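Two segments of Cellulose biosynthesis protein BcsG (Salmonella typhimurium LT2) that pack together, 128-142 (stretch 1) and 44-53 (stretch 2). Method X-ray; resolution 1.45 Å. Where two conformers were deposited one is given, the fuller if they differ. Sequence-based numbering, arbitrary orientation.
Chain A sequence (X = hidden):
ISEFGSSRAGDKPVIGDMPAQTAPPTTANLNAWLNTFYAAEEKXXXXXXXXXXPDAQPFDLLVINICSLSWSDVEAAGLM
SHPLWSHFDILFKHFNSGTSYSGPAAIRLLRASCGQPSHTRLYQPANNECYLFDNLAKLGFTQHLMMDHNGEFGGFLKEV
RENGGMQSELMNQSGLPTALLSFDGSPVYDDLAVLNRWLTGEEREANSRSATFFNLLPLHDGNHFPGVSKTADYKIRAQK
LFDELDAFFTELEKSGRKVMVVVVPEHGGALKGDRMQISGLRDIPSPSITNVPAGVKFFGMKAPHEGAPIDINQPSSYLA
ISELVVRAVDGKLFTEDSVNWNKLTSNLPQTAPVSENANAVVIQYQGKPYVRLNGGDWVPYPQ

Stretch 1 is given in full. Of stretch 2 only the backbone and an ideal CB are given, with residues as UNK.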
# COMPACT_ATOMS: atom_id res chain seq x y z
N ASN A 128 -19.31 4.34 -2.30
CA ASN A 128 -18.71 5.27 -1.33
C ASN A 128 -17.91 4.55 -0.20
O ASN A 128 -16.89 5.07 0.29
CB ASN A 128 -19.78 6.18 -0.72
CG ASN A 128 -20.19 7.28 -1.66
OD1 ASN A 128 -19.35 7.94 -2.29
ND2 ASN A 128 -21.50 7.51 -1.76
N GLU A 129 -18.38 3.35 0.16
CA GLU A 129 -17.77 2.56 1.25
C GLU A 129 -16.40 2.00 0.89
O GLU A 129 -15.69 1.47 1.74
CB GLU A 129 -18.70 1.42 1.70
CG GLU A 129 -18.79 0.23 0.75
CD GLU A 129 -20.11 -0.54 0.84
OE1 GLU A 129 -20.96 -0.19 1.69
OE2 GLU A 129 -20.29 -1.50 0.07
N CYS A 130 -16.02 2.12 -0.36
CA CYS A 130 -14.74 1.59 -0.80
C CYS A 130 -13.59 2.53 -0.50
O CYS A 130 -12.43 2.07 -0.45
CB CYS A 130 -14.77 1.28 -2.28
SG CYS A 130 -16.01 0.03 -2.72
N TYR A 131 -13.88 3.81 -0.28
CA TYR A 131 -12.84 4.83 -0.15
C TYR A 131 -12.40 4.92 1.30
O TYR A 131 -13.12 5.45 2.13
CB TYR A 131 -13.30 6.19 -0.68
CG TYR A 131 -13.64 6.18 -2.15
CD1 TYR A 131 -14.88 5.71 -2.59
CD2 TYR A 131 -12.72 6.66 -3.09
CE1 TYR A 131 -15.21 5.73 -3.95
CE2 TYR A 131 -13.04 6.66 -4.45
CZ TYR A 131 -14.30 6.22 -4.85
OH TYR A 131 -14.65 6.20 -6.19
N LEU A 132 -11.22 4.38 1.58
CA LEU A 132 -10.72 4.28 2.95
C LEU A 132 -10.78 5.63 3.69
O LEU A 132 -11.24 5.70 4.87
CB LEU A 132 -9.28 3.76 2.91
CG LEU A 132 -8.51 3.73 4.24
CD1 LEU A 132 -9.21 2.74 5.20
CD2 LEU A 132 -7.05 3.34 3.96
N PHE A 133 -10.29 6.69 3.06
CA PHE A 133 -10.24 8.01 3.70
C PHE A 133 -11.63 8.61 3.89
O PHE A 133 -11.83 9.37 4.84
CB PHE A 133 -9.26 8.95 2.98
CG PHE A 133 -7.82 8.58 3.21
CD1 PHE A 133 -7.21 7.58 2.46
CD2 PHE A 133 -7.09 9.22 4.21
CE1 PHE A 133 -5.88 7.23 2.70
CE2 PHE A 133 -5.76 8.89 4.44
CZ PHE A 133 -5.16 7.89 3.71
N ASP A 134 -12.58 8.24 3.02
CA ASP A 134 -13.96 8.71 3.23
C ASP A 134 -14.61 8.01 4.41
O ASP A 134 -15.34 8.64 5.18
CB ASP A 134 -14.78 8.48 1.98
CG ASP A 134 -14.51 9.51 0.92
OD1 ASP A 134 -13.91 10.58 1.23
OD2 ASP A 134 -14.92 9.26 -0.23
N ASN A 135 -14.33 6.72 4.55
CA ASN A 135 -14.80 5.96 5.70
C ASN A 135 -14.26 6.61 6.98
O ASN A 135 -15.00 6.75 7.96
CB ASN A 135 -14.35 4.49 5.62
CG ASN A 135 -15.05 3.73 4.49
OD1 ASN A 135 -16.22 4.03 4.15
ND2 ASN A 135 -14.38 2.77 3.89
N LEU A 136 -12.99 7.03 6.96
CA LEU A 136 -12.45 7.69 8.14
C LEU A 136 -13.00 9.09 8.34
O LEU A 136 -13.30 9.48 9.49
CB LEU A 136 -10.92 7.70 8.04
CG LEU A 136 -10.33 6.30 8.10
CD1 LEU A 136 -8.85 6.40 7.72
CD2 LEU A 136 -10.51 5.65 9.49
N ALA A 137 -13.21 9.83 7.24
CA ALA A 137 -13.77 11.20 7.36
C ALA A 137 -15.14 11.15 8.02
O ALA A 137 -15.45 12.01 8.86
CB ALA A 137 -13.87 11.88 6.01
N LYS A 138 -15.93 10.14 7.66
CA LYS A 138 -17.28 9.93 8.21
C LYS A 138 -17.25 9.76 9.73
O LYS A 138 -18.20 10.16 10.43
CB LYS A 138 -17.93 8.69 7.56
CG LYS A 138 -18.58 8.97 6.22
CD LYS A 138 -18.83 7.73 5.38
CE LYS A 138 -19.37 6.55 6.18
NZ LYS A 138 -19.87 5.48 5.27
N LEU A 139 -16.15 9.18 10.22
CA LEU A 139 -15.96 8.89 11.65
C LEU A 139 -15.20 9.98 12.38
O LEU A 139 -14.78 9.76 13.53
CB LEU A 139 -15.25 7.54 11.81
CG LEU A 139 -16.05 6.31 11.39
CD1 LEU A 139 -15.12 5.10 11.31
CD2 LEU A 139 -17.20 6.02 12.33
N GLY A 140 -15.00 11.13 11.74
CA GLY A 140 -14.42 12.31 12.39
C GLY A 140 -12.93 12.48 12.20
O GLY A 140 -12.31 13.33 12.87
N PHE A 141 -12.32 11.71 11.29
CA PHE A 141 -10.90 11.91 11.00
C PHE A 141 -10.73 13.01 9.95
O PHE A 141 -11.24 12.88 8.82
CB PHE A 141 -10.23 10.64 10.47
CG PHE A 141 -10.10 9.53 11.48
CD1 PHE A 141 -11.20 8.77 11.90
CD2 PHE A 141 -8.83 9.20 12.00
CE1 PHE A 141 -11.06 7.73 12.80
CE2 PHE A 141 -8.70 8.16 12.92
CZ PHE A 141 -9.81 7.43 13.33
N THR A 142 -9.98 14.05 10.29
CA THR A 142 -9.63 15.12 9.36
C THR A 142 -8.76 14.50 8.26
O THR A 142 -7.85 13.75 8.56
CB THR A 142 -8.85 16.19 10.15
OG1 THR A 142 -9.73 16.74 11.14
CG2 THR A 142 -8.38 17.34 9.27
N UNK A 44 -16.34 -8.29 -1.52
CA UNK A 44 -15.53 -8.11 -0.31
C UNK A 44 -15.48 -6.65 0.08
O UNK A 44 -15.31 -5.77 -0.76
CB UNK A 44 -14.11 -8.65 -0.52
N UNK A 45 -15.62 -6.41 1.38
CA UNK A 45 -15.49 -5.05 1.90
C UNK A 45 -15.12 -5.15 3.36
O UNK A 45 -15.43 -6.14 4.04
CB UNK A 45 -16.78 -4.24 1.71
N UNK A 46 -14.43 -4.12 3.81
CA UNK A 46 -14.23 -3.88 5.22
C UNK A 46 -15.47 -3.19 5.74
O UNK A 46 -15.93 -2.21 5.20
CB UNK A 46 -12.97 -3.05 5.48
N UNK A 47 -16.02 -3.69 6.82
CA UNK A 47 -17.13 -2.91 7.41
C UNK A 47 -16.63 -2.01 8.52
O UNK A 47 -16.08 -2.50 9.51
CB UNK A 47 -18.22 -3.84 7.95
N UNK A 48 -16.76 -0.71 8.30
CA UNK A 48 -16.53 0.30 9.35
C UNK A 48 -17.74 0.42 10.27
O UNK A 48 -18.88 0.20 9.83
CB UNK A 48 -16.22 1.66 8.73
N UNK A 49 -17.52 0.77 11.55
CA UNK A 49 -18.68 1.01 12.43
C UNK A 49 -19.48 2.22 11.97
O UNK A 49 -18.93 3.13 11.32
CB UNK A 49 -18.22 1.21 13.88
N UNK A 50 -20.77 2.24 12.35
CA UNK A 50 -21.66 3.34 12.06
C UNK A 50 -21.19 4.67 12.68
O UNK A 50 -21.26 5.73 12.06
CB UNK A 50 -23.07 3.00 12.56
N UNK A 51 -20.68 4.60 13.91
CA UNK A 51 -20.08 5.77 14.57
C UNK A 51 -19.08 5.20 15.56
O UNK A 51 -19.11 4.01 15.88
CB UNK A 51 -21.12 6.66 15.26
N UNK A 52 -18.18 6.06 16.05
CA UNK A 52 -17.24 5.63 17.08
C UNK A 52 -17.93 5.62 18.43
O UNK A 52 -18.79 6.47 18.67
CB UNK A 52 -16.01 6.54 17.11
N UNK A 53 -17.58 4.65 19.31
CA UNK A 53 -18.13 4.61 20.68
C UNK A 53 -17.72 5.86 21.47
O UNK A 53 -16.73 6.53 21.11
CB UNK A 53 -17.66 3.35 21.41

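Stretch 2 runs past the 3-10 segment, helix and following turn of stretch 1 in an irregular, largely extended form.

At position 44 nothing of stretch 1 lies within 5.5 Å of the ideal CB, so the contact leaves the choice open; the residue is Arg44, whose guanidinium is hydrogen-bonded elsewhere in the structure.

Position 45 is extended (phi/psi -157/152), and its CA-to-CB bond points toward stretch 1, with Glu129 OE2 4.8 Å from the ideal CB. A carboxylate so near favours a basic side chain, although a longer polar donor such as Gln would also be reasonable. The residue is Lys45. Its chain, p at chi1 and t thereafter, carries NZ to 3.2 Å from Glu129 OE1, a salt bridge whose hydrogen bond is weak.

At position 46 CB points sideways and has no neighbour in stretch 1, so many residues would fit. It is Thr46: a water donates to both Thr46 O (2.4 Å from the water O) and Glu129 O (2.8 Å from the water O), linking the two main chains. Position 47 points away and sets no demand; it is Thr47.

Position 48 faces the helix directly. Its ideal CB is 4.4 Å from Leu139 CD1 and 4.6 Å from Asn135 CB, and beyond it Leu132 and Leu136 offer further apolar surface. Leu or Met could use this space, but an aromatic ring would reach farther along it. The residue is Phe48. Asn135 CB lies over one ring face, 3.8 Å from the centroid of Phe48, in a CH-pi contact; Asn135 is held by its own bond from ND2 to Glu129 O (2.8 Å). Leu132 CD1 approaches Phe48 CZ at 3.8 Å, and Leu139 CD1 approaches Phe48 CD2 at 3.9 Å.

At position 49, phi of -65° admits proline, and the sideways CB, 5.2 Å from Leu139 CD2, suits a modest apolar group. Pro49 places CG 4.2 Å from Leu139 CD1.

Position 50 points away and would accept almost anything; it is Ala50. Position 51 also points away, so stretch 1 hardly restricts its side chain; it is Gln51, and its CA nevertheless packs 3.7 Å from Leu139 CD2.

At position 52 CA-to-CB points toward stretch 1 again, its ideal CB 5.0 Å from Leu139 CD2, with the Phe141 ring farther on. Leu, Ile or Met would suit. Leu52 sets CG 4.1 Å from Leu139 CD2 and CD1 4.4 Å from Phe141 CE1.

Position 53, out of reach, is Pro53.

Stretch 2 (44-53) RKTTFPAQLP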
# COMPACT_ATOMS: atom_id res chain seq x y z
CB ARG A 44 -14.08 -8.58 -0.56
CG ARG A 44 -13.98 -10.02 -0.98
CD ARG A 44 -12.54 -10.43 -1.24
NE ARG A 44 -11.86 -10.75 0.01
CZ ARG A 44 -10.60 -11.19 0.08
NH1 ARG A 44 -9.83 -11.24 -1.00
NH2 ARG A 44 -10.08 -11.51 1.26
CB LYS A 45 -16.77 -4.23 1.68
CG LYS A 45 -17.94 -4.62 2.55
CD LYS A 45 -19.07 -3.60 2.43
CE LYS A 45 -20.12 -3.84 3.51
NZ LYS A 45 -21.14 -2.75 3.62
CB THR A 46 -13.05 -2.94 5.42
OG1 THR A 46 -11.96 -3.47 4.69
CG2 THR A 46 -12.71 -2.82 6.89
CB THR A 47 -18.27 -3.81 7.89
OG1 THR A 47 -18.77 -4.52 6.75
CG2 THR A 47 -19.40 -2.99 8.47
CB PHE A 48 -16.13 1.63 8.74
CG PHE A 48 -14.71 1.67 8.28
CD1 PHE A 48 -14.33 1.07 7.07
CD2 PHE A 48 -13.73 2.26 9.08
CE1 PHE A 48 -13.00 1.08 6.68
CE2 PHE A 48 -12.40 2.25 8.71
CZ PHE A 48 -12.03 1.68 7.48
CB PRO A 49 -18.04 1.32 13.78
CG PRO A 49 -16.64 1.77 13.45
CD PRO A 49 -16.24 0.94 12.26
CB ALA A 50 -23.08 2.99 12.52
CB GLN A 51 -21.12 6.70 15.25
CG GLN A 51 -21.83 6.10 16.46
CD GLN A 51 -22.66 4.87 16.13
OE1 GLN A 51 -23.54 4.90 15.26
NE2 GLN A 51 -22.39 3.77 16.82
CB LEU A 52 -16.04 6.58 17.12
CG LEU A 52 -15.16 6.58 15.86
CD1 LEU A 52 -14.02 7.58 16.02
CD2 LEU A 52 -14.65 5.18 15.56
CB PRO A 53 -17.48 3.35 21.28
CG PRO A 53 -16.24 3.14 20.47
CD PRO A 53 -16.63 3.55 19.07
O HOH W 1 -16.43 -0.24 3.86
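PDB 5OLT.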